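Local structure of EcmrR transcriptional regulator (Escherichia coli, 6WL5) at residues K9-C14 and I95-V100; I15-R20 and E75-F80; I101-Y106 and E147-I152; Y115-V120 and I152-E157. The protein probably activates transcription as a MerR-family multidrug sensor, its C-terminal GyrI-like domain binding cationic amphiphiles such as cetyl-trimethyl-ammonium. All blocks are in the same frame, centred on the assembly; numbering follows the deposited sequence.

Contact 1 (K9-C14 and I95-V100); sequences KEIPEC and ITAVTV
Lys9, Glu10 and Ile11 pair antiparallel with Ala97, Thr96 and Ile95, joining strand 7-23 to strand 88-103 in a partly buried part of the sheet. Lys9 and Ala97 exchange both backbone bonds, with Ala97 N 2.8 Å from Lys9 O, and Ile11 and Ile95 do the same. Between these hydrogen-bonded pairs lies the non-hydrogen-bonded pair Glu10 and Thr96, whose side chains share the face opposite Lys9, Ile11, Ile95 and Ala97. The Glu10 chain bends at chi2 (-80°), which puts CD near Thr96; OE1 lies 2.5 Å from Thr96 OG1, which donates to it on the syn side, 33° out of the carboxylate plane. A water donates to the same OE1 and to Ile95 O, so two donors grip this one carboxylate oxygen. An alanine in place of Thr96 would probably leave Glu10 OE1 with the water alone of these two donors and its carboxylate freer to turn. The pairing belongs to the antiparallel sheet of the GyrI-like domain, in which strand 149-158 flanks strand 88-103 on its other edge. On the other face Ile11 and Ile95 lie side by side, CB to CG1 4.0 Å, and Ile11 CD1 meets Ala97 CB at 3.9 Å. The Lys9 chain crosses Thr99 at about a right angle, CE 3.6 Å from Thr99 OG1, while NZ forms a salt bridge with Glu151.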
# COMPACT_ATOMS: atom_id res chain seq x y z
N LYS A 9 -0.01 14.49 -5.15
CA LYS A 9 1.17 14.62 -4.30
C LYS A 9 2.38 13.97 -4.94
O LYS A 9 2.27 13.12 -5.82
CB LYS A 9 0.91 14.03 -2.91
CG LYS A 9 0.56 12.57 -2.88
CD LYS A 9 0.37 12.09 -1.42
CE LYS A 9 -0.80 12.76 -0.72
NZ LYS A 9 -1.00 12.13 0.65
N GLU A 10 3.56 14.42 -4.52
CA GLU A 10 4.81 13.77 -4.86
C GLU A 10 5.23 12.92 -3.66
O GLU A 10 5.35 13.45 -2.54
CB GLU A 10 5.91 14.78 -5.20
CG GLU A 10 5.51 15.78 -6.24
CD GLU A 10 5.58 15.28 -7.66
OE1 GLU A 10 6.01 14.12 -7.86
OE2 GLU A 10 5.23 16.07 -8.59
N ILE A 11 5.45 11.63 -3.90
CA ILE A 11 5.84 10.68 -2.87
C ILE A 11 7.31 10.33 -3.10
O ILE A 11 7.64 9.79 -4.16
CB ILE A 11 4.96 9.43 -2.87
CG1 ILE A 11 3.50 9.81 -2.65
CG2 ILE A 11 5.42 8.47 -1.74
CD1 ILE A 11 2.50 8.65 -2.86
N PRO A 12 8.21 10.67 -2.19
CA PRO A 12 9.63 10.39 -2.42
C PRO A 12 9.94 8.91 -2.33
O PRO A 12 9.16 8.10 -1.81
CB PRO A 12 10.33 11.16 -1.29
CG PRO A 12 9.26 11.91 -0.56
CD PRO A 12 7.95 11.36 -0.90
N GLU A 13 11.12 8.56 -2.83
CA GLU A 13 11.59 7.19 -2.69
C GLU A 13 11.75 6.81 -1.22
O GLU A 13 11.99 7.66 -0.34
CB GLU A 13 12.89 6.98 -3.48
CG GLU A 13 14.13 7.48 -2.82
CD GLU A 13 15.36 7.17 -3.64
OE1 GLU A 13 16.41 7.05 -3.01
OE2 GLU A 13 15.28 7.04 -4.88
N CYS A 14 11.59 5.53 -0.95
CA CYS A 14 11.78 5.00 0.40
C CYS A 14 12.42 3.63 0.32
O CYS A 14 12.34 2.94 -0.69
CB CYS A 14 10.47 4.91 1.16
SG CYS A 14 9.20 3.86 0.40
N ILE A 95 7.23 8.76 -6.95
CA ILE A 95 6.13 8.84 -7.91
C ILE A 95 5.37 10.13 -7.69
O ILE A 95 5.45 10.76 -6.63
CB ILE A 95 5.11 7.68 -7.81
CG1 ILE A 95 4.53 7.59 -6.38
CG2 ILE A 95 5.75 6.39 -8.25
CD1 ILE A 95 3.42 6.59 -6.27
N THR A 96 4.63 10.54 -8.71
CA THR A 96 3.59 11.53 -8.57
C THR A 96 2.29 10.73 -8.50
O THR A 96 2.05 9.87 -9.34
CB THR A 96 3.54 12.48 -9.75
OG1 THR A 96 4.79 13.18 -9.88
CG2 THR A 96 2.43 13.50 -9.56
N ALA A 97 1.48 10.98 -7.48
CA ALA A 97 0.28 10.17 -7.28
C ALA A 97 -0.94 11.04 -7.11
O ALA A 97 -0.88 12.08 -6.43
CB ALA A 97 0.42 9.28 -6.04
N VAL A 98 -2.07 10.57 -7.65
CA VAL A 98 -3.37 11.03 -7.21
C VAL A 98 -3.88 10.08 -6.13
O VAL A 98 -3.76 8.85 -6.26
CB VAL A 98 -4.34 11.21 -8.38
CG1 VAL A 98 -4.64 9.91 -9.13
CG2 VAL A 98 -5.61 11.92 -7.93
N THR A 99 -4.35 10.66 -5.03
CA THR A 99 -4.69 9.90 -3.83
C THR A 99 -6.09 10.23 -3.33
O THR A 99 -6.58 11.35 -3.51
CB THR A 99 -3.65 10.18 -2.72
OG1 THR A 99 -3.80 11.51 -2.20
CG2 THR A 99 -2.23 9.99 -3.21
N VAL A 100 -6.70 9.27 -2.63
CA VAL A 100 -7.89 9.51 -1.82
C VAL A 100 -7.73 8.76 -0.51
O VAL A 100 -7.03 7.75 -0.45
CB VAL A 100 -9.21 9.09 -2.47
CG1 VAL A 100 -9.48 9.90 -3.71
CG2 VAL A 100 -9.24 7.59 -2.77
O HOH W 1 7.80 12.39 -6.73

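Contact 2 (I15-R20 and E75-F80); sequences IVYSKR and EAVNDF
Ile15, Tyr17 and Glu75 bury the most surface where strand 7-23 runs antiparallel to strand 69-77 in the GyrI-like sheet. Ile15 lays CG2 over one face of the Phe80 ring, a CH-pi contact 3.9 Å from the centroid, and its CD1 reaches the same ring at CD1 and CE1. CG2 also touches Val77 CG2, so one methyl meets both Val77 and Phe80. Two residues on, Tyr17 and Glu75 form a hydrogen-bonded pair and lie side by side, pointing the same way. Chi1 of 63° sets Tyr17 CG between the backbone N and the carbonyl carbon; Glu75 CB lies over one face of the ring, 4.0 Å from its centroid. Val77 CG1 meets the edge of that ring, 3.6 Å from Tyr17 CD2. The extended Glu75 chain carries its carboxylate on to the phenol, where OE2 lies 2.7 Å from Tyr17 OH, at best a weak hydrogen bond, since the one proton has another acceptor within reach. Ile36 and Val40 of helix 34-43 also pack on Tyr17. Glu75 belongs to a cetyl-trimethyl-ammonium pocket and touches the ligand. An acidic group beside an aromatic ring here is consistent with attraction to a quaternary ammonium.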
# COMPACT_ATOMS: atom_id res chain seq x y z
N ILE A 15 13.09 3.25 1.41
CA ILE A 15 13.61 1.91 1.60
C ILE A 15 12.55 1.15 2.36
O ILE A 15 12.00 1.67 3.34
CB ILE A 15 14.91 1.93 2.43
CG1 ILE A 15 15.93 2.88 1.82
CG2 ILE A 15 15.47 0.50 2.60
CD1 ILE A 15 17.09 3.18 2.76
N VAL A 16 12.27 -0.08 1.92
CA VAL A 16 11.29 -0.92 2.58
C VAL A 16 11.86 -2.33 2.76
O VAL A 16 12.75 -2.77 2.03
CB VAL A 16 9.97 -1.02 1.78
CG1 VAL A 16 9.39 0.35 1.52
CG2 VAL A 16 10.12 -1.83 0.47
N TYR A 17 11.26 -3.05 3.70
CA TYR A 17 11.24 -4.50 3.62
C TYR A 17 9.91 -4.91 3.01
O TYR A 17 8.93 -4.16 3.09
CB TYR A 17 11.50 -5.19 4.95
CG TYR A 17 10.54 -4.98 6.08
CD1 TYR A 17 9.37 -5.72 6.18
CD2 TYR A 17 10.83 -4.06 7.08
CE1 TYR A 17 8.51 -5.54 7.27
CE2 TYR A 17 9.98 -3.88 8.15
CZ TYR A 17 8.83 -4.61 8.23
OH TYR A 17 8.04 -4.39 9.32
N SER A 18 9.92 -6.05 2.32
CA SER A 18 8.78 -6.40 1.47
C SER A 18 8.71 -7.90 1.23
O SER A 18 9.72 -8.62 1.33
CB SER A 18 8.89 -5.65 0.14
OG SER A 18 10.04 -6.09 -0.58
N LYS A 19 7.51 -8.38 0.95
CA LYS A 19 7.30 -9.75 0.52
C LYS A 19 6.18 -9.75 -0.51
O LYS A 19 5.19 -9.06 -0.35
CB LYS A 19 6.95 -10.68 1.70
CG LYS A 19 7.00 -12.16 1.32
CD LYS A 19 7.01 -13.06 2.53
CE LYS A 19 6.95 -14.54 2.15
NZ LYS A 19 7.15 -15.39 3.37
N ARG A 20 6.36 -10.51 -1.58
CA ARG A 20 5.42 -10.56 -2.69
C ARG A 20 4.74 -11.92 -2.75
O ARG A 20 5.36 -12.95 -2.47
CB ARG A 20 6.16 -10.27 -4.00
CG ARG A 20 5.24 -10.08 -5.17
CD ARG A 20 5.97 -9.32 -6.27
NE ARG A 20 5.19 -9.23 -7.49
CZ ARG A 20 5.61 -8.58 -8.56
NH1 ARG A 20 6.79 -7.96 -8.51
NH2 ARG A 20 4.87 -8.52 -9.66
N GLU A 75 6.94 -2.14 3.98
CA GLU A 75 6.98 -1.29 5.15
C GLU A 75 8.28 -0.52 5.13
O GLU A 75 9.36 -1.11 5.03
CB GLU A 75 6.80 -2.16 6.41
CG GLU A 75 6.52 -1.39 7.66
CD GLU A 75 5.69 -2.16 8.68
OE1 GLU A 75 5.20 -1.47 9.61
OE2 GLU A 75 5.57 -3.43 8.61
N ALA A 76 8.18 0.79 5.27
CA ALA A 76 9.34 1.66 5.14
C ALA A 76 10.19 1.68 6.40
O ALA A 76 9.69 1.83 7.52
CB ALA A 76 8.90 3.09 4.82
N VAL A 77 11.51 1.61 6.19
CA VAL A 77 12.51 1.61 7.25
C VAL A 77 13.55 2.69 6.96
O VAL A 77 13.68 3.20 5.85
CB VAL A 77 13.21 0.24 7.40
CG1 VAL A 77 12.23 -0.83 7.90
CG2 VAL A 77 13.85 -0.17 6.09
N ASN A 78 14.31 3.05 8.00
CA ASN A 78 15.31 4.10 7.80
C ASN A 78 16.55 3.59 7.09
O ASN A 78 17.22 4.36 6.39
CB ASN A 78 15.69 4.75 9.13
CG ASN A 78 14.59 5.64 9.68
OD1 ASN A 78 13.90 6.32 8.95
ND2 ASN A 78 14.43 5.61 10.99
N ASP A 79 16.90 2.31 7.22
CA ASP A 79 18.03 1.80 6.45
C ASP A 79 17.84 0.35 6.06
O ASP A 79 17.00 -0.37 6.60
CB ASP A 79 19.34 1.97 7.21
CG ASP A 79 19.52 3.34 7.79
OD1 ASP A 79 18.86 3.63 8.81
OD2 ASP A 79 20.31 4.11 7.23
N PHE A 80 18.64 -0.07 5.09
CA PHE A 80 18.62 -1.45 4.65
C PHE A 80 18.98 -2.39 5.79
O PHE A 80 19.80 -2.07 6.66
CB PHE A 80 19.64 -1.65 3.54
CG PHE A 80 19.16 -1.26 2.19
CD1 PHE A 80 19.15 0.08 1.81
CD2 PHE A 80 18.70 -2.21 1.30
CE1 PHE A 80 18.70 0.45 0.55
CE2 PHE A 80 18.23 -1.85 0.04
CZ PHE A 80 18.23 -0.51 -0.33
O HOH W 2 13.14 4.84 3.85

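Contact 3 (I101-Y106 and E147-I152); sequences IHKGPY and EWMTEI
With their short strand axes 4.6 Å apart, residues 101-103 run antiparallel to 149-151, in the register Ile101 with Glu151, His102 with Thr150 and Lys103 with Met149. This is the end of the pairing between strands 88-103 and 149-158 of the GyrI-like sheet. His102 and Thr150 exchange two backbone bonds, and Gly104 N extends the ladder to Trp148 O from above the carbonyl plane. The positive phi of Gly104 (102°) would jam a CB against the preceding carbonyl oxygen. Lys103, Met149 and Glu151 each have a second conformer; in those described, Ile101 CG2 packs on Met149 CG at 3.8 Å, while Ile101 CD1 lies against Glu151 CB. Lys103, bent at chi2, chi3 and chi4, curls its methylenes past Trp148 O and in this conformer ends in a salt bridge, NZ to Glu147 OE1 3.2 Å. Glu151 OE2 turns to Gln153.

Aromatic groups gather beyond the strand end. Trp148 brings CE3 over the centre of the Tyr106 ring, 4.0 Å above its plane, with the ring planes 43° apart. Tyr106 lines a cetyl-trimethyl-ammonium pocket, and Trp140, of the same pocket, packs on Tyr106. His102 clamps the turn, its NE2 donating to Pro105 O at 3.0 Å with the acceptor in the ring plane, and its ND1 is bonded to Tyr4. One water donates to His102 O and Gly104 O and accepts from Thr150 OG1; a second water donates to that same OG1 at 2.8 Å and lies 2.7 Å from Tyr106 OH.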
# COMPACT_ATOMS: atom_id res chain seq x y z
N ILE A 101 -8.38 9.26 0.50
CA ILE A 101 -8.51 8.55 1.77
C ILE A 101 -9.81 7.75 1.77
O ILE A 101 -10.91 8.30 1.58
CB ILE A 101 -8.48 9.53 2.96
CG1 ILE A 101 -7.11 10.20 3.05
CG2 ILE A 101 -8.86 8.82 4.27
CD1 ILE A 101 -6.01 9.33 3.64
N HIS A 102 -9.67 6.44 2.04
CA HIS A 102 -10.79 5.57 2.32
C HIS A 102 -10.96 5.43 3.83
O HIS A 102 -10.05 4.95 4.53
CB HIS A 102 -10.57 4.20 1.71
CG HIS A 102 -11.68 3.26 2.00
ND1 HIS A 102 -12.89 3.33 1.35
CD2 HIS A 102 -11.79 2.28 2.93
CE1 HIS A 102 -13.70 2.41 1.86
NE2 HIS A 102 -13.04 1.74 2.79
N LYS A 103 -12.06 5.96 4.35
CA LYS A 103 -12.41 5.77 5.75
C LYS A 103 -13.27 4.52 5.89
O LYS A 103 -14.13 4.24 5.06
CB LYS A 103 -13.20 6.98 6.26
CG LYS A 103 -12.35 8.24 6.46
CD LYS A 103 -11.22 8.02 7.50
CE LYS A 103 -11.78 7.86 8.90
NZ LYS A 103 -12.49 9.10 9.28
N GLY A 104 -13.03 3.77 6.96
CA GLY A 104 -13.85 2.63 7.27
C GLY A 104 -13.26 1.29 6.92
O GLY A 104 -12.08 1.14 6.57
N PRO A 105 -14.09 0.26 7.11
CA PRO A 105 -13.65 -1.12 6.91
C PRO A 105 -13.29 -1.41 5.46
O PRO A 105 -13.60 -0.66 4.54
CB PRO A 105 -14.88 -1.95 7.33
CG PRO A 105 -15.77 -1.06 8.04
CD PRO A 105 -15.45 0.34 7.67
N TYR A 106 -12.57 -2.52 5.30
CA TYR A 106 -11.93 -2.83 4.02
C TYR A 106 -12.86 -3.43 2.99
O TYR A 106 -12.49 -3.48 1.81
CB TYR A 106 -10.72 -3.73 4.24
CG TYR A 106 -9.67 -3.19 5.17
CD1 TYR A 106 -9.27 -1.86 5.09
CD2 TYR A 106 -9.04 -4.00 6.09
CE1 TYR A 106 -8.26 -1.36 5.90
CE2 TYR A 106 -8.03 -3.51 6.89
CZ TYR A 106 -7.63 -2.19 6.80
OH TYR A 106 -6.65 -1.73 7.65
N GLU A 147 -13.52 4.54 11.86
CA GLU A 147 -12.40 5.46 11.93
C GLU A 147 -11.11 4.92 11.33
O GLU A 147 -10.09 5.61 11.35
CB GLU A 147 -12.17 5.91 13.36
CG GLU A 147 -13.37 6.73 13.93
CD GLU A 147 -13.75 7.99 13.07
OE1 GLU A 147 -12.88 8.65 12.43
OE2 GLU A 147 -14.95 8.33 13.04
N TRP A 148 -11.14 3.73 10.74
CA TRP A 148 -9.97 3.29 9.98
C TRP A 148 -9.70 4.23 8.80
O TRP A 148 -10.61 4.87 8.26
CB TRP A 148 -10.20 1.88 9.48
CG TRP A 148 -10.32 0.88 10.58
CD1 TRP A 148 -10.25 1.09 11.96
CD2 TRP A 148 -10.53 -0.51 10.40
NE1 TRP A 148 -10.37 -0.12 12.61
CE2 TRP A 148 -10.56 -1.11 11.67
CE3 TRP A 148 -10.69 -1.33 9.25
CZ2 TRP A 148 -10.76 -2.49 11.84
CZ3 TRP A 148 -10.90 -2.69 9.41
CH2 TRP A 148 -10.91 -3.26 10.70
N MET A 149 -8.43 4.33 8.43
CA MET A 149 -8.00 5.27 7.40
C MET A 149 -6.92 4.60 6.57
O MET A 149 -5.87 4.20 7.11
CB MET A 149 -7.49 6.56 8.05
CG MET A 149 -6.75 7.45 7.10
SD MET A 149 -6.24 9.01 7.83
CE MET A 149 -7.86 9.66 8.13
N THR A 150 -7.16 4.53 5.26
CA THR A 150 -6.30 3.88 4.29
C THR A 150 -6.22 4.82 3.10
O THR A 150 -7.26 5.23 2.56
CB THR A 150 -6.92 2.55 3.87
OG1 THR A 150 -7.28 1.77 5.02
CG2 THR A 150 -6.00 1.70 3.02
N GLU A 151 -5.01 5.15 2.69
CA GLU A 151 -4.84 6.03 1.55
C GLU A 151 -4.54 5.22 0.31
O GLU A 151 -3.61 4.40 0.30
CB GLU A 151 -3.76 7.10 1.78
CG GLU A 151 -3.66 8.05 0.60
CD GLU A 151 -2.85 9.29 0.88
OE1 GLU A 151 -3.38 10.24 1.52
OE2 GLU A 151 -1.68 9.32 0.44
N ILE A 152 -5.33 5.45 -0.74
CA ILE A 152 -5.13 4.78 -2.03
C ILE A 152 -4.38 5.75 -2.95
O ILE A 152 -4.80 6.90 -3.09
CB ILE A 152 -6.45 4.30 -2.67
CG1 ILE A 152 -7.30 3.46 -1.70
CG2 ILE A 152 -6.12 3.49 -3.93
CD1 ILE A 152 -6.55 2.34 -0.99
O HOH W 3 -9.79 2.44 5.88
O HOH W 4 -5.92 0.87 7.30

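Contact 4 (Y115-V120 and I152-E157); sequences YLMQWV and IQFPVE. With EDO (1,2-ethanediol), chain K.
Leu116 sits on Phe154 at the tight part of this helix-on-sheet contact, its CB over the centre of the ring in a CH-pi contact, 3.7 Å from the centroid. From the same helix residue CD1 reaches Phe154 CD1 and, at 3.7 Å, Ile152 CG2. From CB directed at the helix, chi1 of -86° sets Phe154 CG beside its backbone N; Met117 CG, in the conformer described, one of two, meets the ring at its edge, in plane, 3.9 Å from CE2. An alanine in place of Phe154 would probably open a gap beneath Leu116 and leave Met117 CG without its neighbour in this strand. Packing thins toward the C-terminal end of the strand: Val120 and Val156 meet tip to tip through CG2 and CG1 at 3.9 Å, and Val120 CG2 is 4.2 Å from Phe154 CD2. Beyond, Glu157 is exposed, and a 1,2-ethanediol, probably from the crystallisation liquor, donates through O2 to Val156 O at 2.9 Å. No hydrogen bond joins the two segments. Met117 also touches a bound cetyl-trimethyl-ammonium. Helix 109-123 thus covers strand 149-158, with Val98 and Val100 of strand 88-103 packing against the helix alongside and strand 125-127 adding Tyr125 and Leu127.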
# COMPACT_ATOMS: atom_id res chain seq x y z
N TYR A 115 -13.31 5.17 -7.83
CA TYR A 115 -13.24 6.62 -7.86
C TYR A 115 -11.97 7.14 -8.50
O TYR A 115 -12.03 8.03 -9.31
CB TYR A 115 -13.32 7.16 -6.43
CG TYR A 115 -13.53 8.65 -6.36
CD1 TYR A 115 -12.47 9.52 -6.29
CD2 TYR A 115 -14.79 9.15 -6.36
CE1 TYR A 115 -12.69 10.89 -6.23
CE2 TYR A 115 -15.02 10.48 -6.28
CZ TYR A 115 -13.98 11.34 -6.22
OH TYR A 115 -14.30 12.66 -6.13
N LEU A 116 -10.83 6.56 -8.15
CA LEU A 116 -9.57 7.05 -8.71
C LEU A 116 -9.43 6.70 -10.19
O LEU A 116 -8.91 7.50 -10.96
CB LEU A 116 -8.37 6.53 -7.91
CG LEU A 116 -8.10 7.26 -6.59
CD1 LEU A 116 -6.98 6.54 -5.88
CD2 LEU A 116 -7.75 8.71 -6.86
N MET A 117 -9.88 5.49 -10.60
CA MET A 117 -9.88 5.14 -12.02
C MET A 117 -10.67 6.17 -12.82
O MET A 117 -10.22 6.62 -13.88
CB MET A 117 -10.46 3.72 -12.26
CG MET A 117 -9.49 2.52 -11.95
SD MET A 117 -10.01 0.77 -12.26
CE MET A 117 -10.93 0.38 -10.76
N GLN A 118 -11.84 6.59 -12.31
CA GLN A 118 -12.66 7.58 -12.99
C GLN A 118 -12.00 8.96 -12.99
O GLN A 118 -12.01 9.66 -14.02
CB GLN A 118 -14.04 7.66 -12.35
CG GLN A 118 -15.05 8.52 -13.03
CD GLN A 118 -15.53 7.93 -14.35
OE1 GLN A 118 -16.01 6.79 -14.39
NE2 GLN A 118 -15.39 8.68 -15.43
N TRP A 119 -11.39 9.33 -11.87
CA TRP A 119 -10.72 10.62 -11.79
C TRP A 119 -9.61 10.72 -12.82
O TRP A 119 -9.45 11.75 -13.48
CB TRP A 119 -10.15 10.80 -10.38
CG TRP A 119 -9.59 12.20 -10.16
CD1 TRP A 119 -10.24 13.24 -9.56
CD2 TRP A 119 -8.30 12.69 -10.53
NE1 TRP A 119 -9.44 14.36 -9.55
CE2 TRP A 119 -8.24 14.05 -10.14
CE3 TRP A 119 -7.19 12.13 -11.19
CZ2 TRP A 119 -7.12 14.84 -10.37
CZ3 TRP A 119 -6.08 12.90 -11.39
CH2 TRP A 119 -6.05 14.26 -10.99
N VAL A 120 -8.82 9.67 -12.95
CA VAL A 120 -7.72 9.67 -13.90
C VAL A 120 -8.23 9.91 -15.31
O VAL A 120 -7.70 10.76 -16.06
CB VAL A 120 -6.92 8.37 -13.76
CG1 VAL A 120 -6.01 8.19 -14.88
CG2 VAL A 120 -6.12 8.38 -12.44
N ILE A 152 -5.33 5.45 -0.74
CA ILE A 152 -5.13 4.78 -2.03
C ILE A 152 -4.38 5.75 -2.95
O ILE A 152 -4.80 6.90 -3.09
CB ILE A 152 -6.45 4.30 -2.67
CG1 ILE A 152 -7.30 3.46 -1.70
CG2 ILE A 152 -6.12 3.49 -3.93
CD1 ILE A 152 -6.55 2.34 -0.99
N GLN A 153 -3.27 5.29 -3.52
CA GLN A 153 -2.35 6.15 -4.28
C GLN A 153 -2.15 5.57 -5.68
O GLN A 153 -1.57 4.50 -5.83
CB GLN A 153 -1.00 6.25 -3.55
CG GLN A 153 -1.14 6.51 -2.03
CD GLN A 153 0.19 6.51 -1.30
OE1 GLN A 153 1.06 5.67 -1.56
NE2 GLN A 153 0.31 7.40 -0.32
N PHE A 154 -2.59 6.30 -6.70
CA PHE A 154 -2.39 5.91 -8.10
C PHE A 154 -1.21 6.67 -8.69
O PHE A 154 -1.28 7.91 -8.84
CB PHE A 154 -3.65 6.23 -8.91
CG PHE A 154 -4.71 5.16 -8.89
CD1 PHE A 154 -4.86 4.26 -7.84
CD2 PHE A 154 -5.57 5.04 -9.96
CE1 PHE A 154 -5.85 3.30 -7.85
CE2 PHE A 154 -6.55 4.06 -9.98
CZ PHE A 154 -6.69 3.19 -8.92
N PRO A 155 -0.11 6.00 -9.05
CA PRO A 155 0.99 6.68 -9.75
C PRO A 155 0.51 7.15 -11.12
O PRO A 155 -0.01 6.36 -11.90
CB PRO A 155 2.07 5.60 -9.87
CG PRO A 155 1.67 4.53 -8.84
CD PRO A 155 0.16 4.56 -8.86
N VAL A 156 0.67 8.44 -11.40
CA VAL A 156 0.15 9.00 -12.64
C VAL A 156 1.11 9.97 -13.32
O VAL A 156 2.05 10.49 -12.72
CB VAL A 156 -1.21 9.72 -12.43
CG1 VAL A 156 -2.29 8.75 -11.99
CG2 VAL A 156 -1.09 10.82 -11.40
N GLU A 157 0.82 10.20 -14.60
CA GLU A 157 1.44 11.23 -15.43
C GLU A 157 0.35 11.92 -16.23
O GLU A 157 -0.62 11.29 -16.67
CB GLU A 157 2.51 10.57 -16.31
CG GLU A 157 3.61 9.95 -15.43
CD GLU A 157 4.73 9.27 -16.18
OE1 GLU A 157 4.59 9.05 -17.39
OE2 GLU A 157 5.75 8.96 -15.52
C1 EDO K . 3.18 14.74 -13.91
O1 EDO K . 2.68 14.45 -15.22
C2 EDO K . 3.07 13.52 -12.99
O2 EDO K . 4.02 12.50 -13.33

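In the fold
Contacts 1, 2 and 3 are strand pairings of one antiparallel sheet, whereas contact 4 lays a helix on it. Strand 7-23 serves contacts 1 and 2, strand 88-103 contacts 1 and 3, and strand 149-158 contacts 3 and 4, which share Ile152. Contact 4 is buried, with apolar side chains and no hydrogen bond between its segments; the other three are partly buried and combine backbone ladders with polar or charged side chains. Contacts 1 and 3 touch through a salt bridge. Contact 2 lies across the chain's centre from contacts 3 and 4. Contacts 2, 3 and 4 each contribute a residue to a different cetyl-trimethyl-ammonium pocket: an acid, a tyrosine and a methionine.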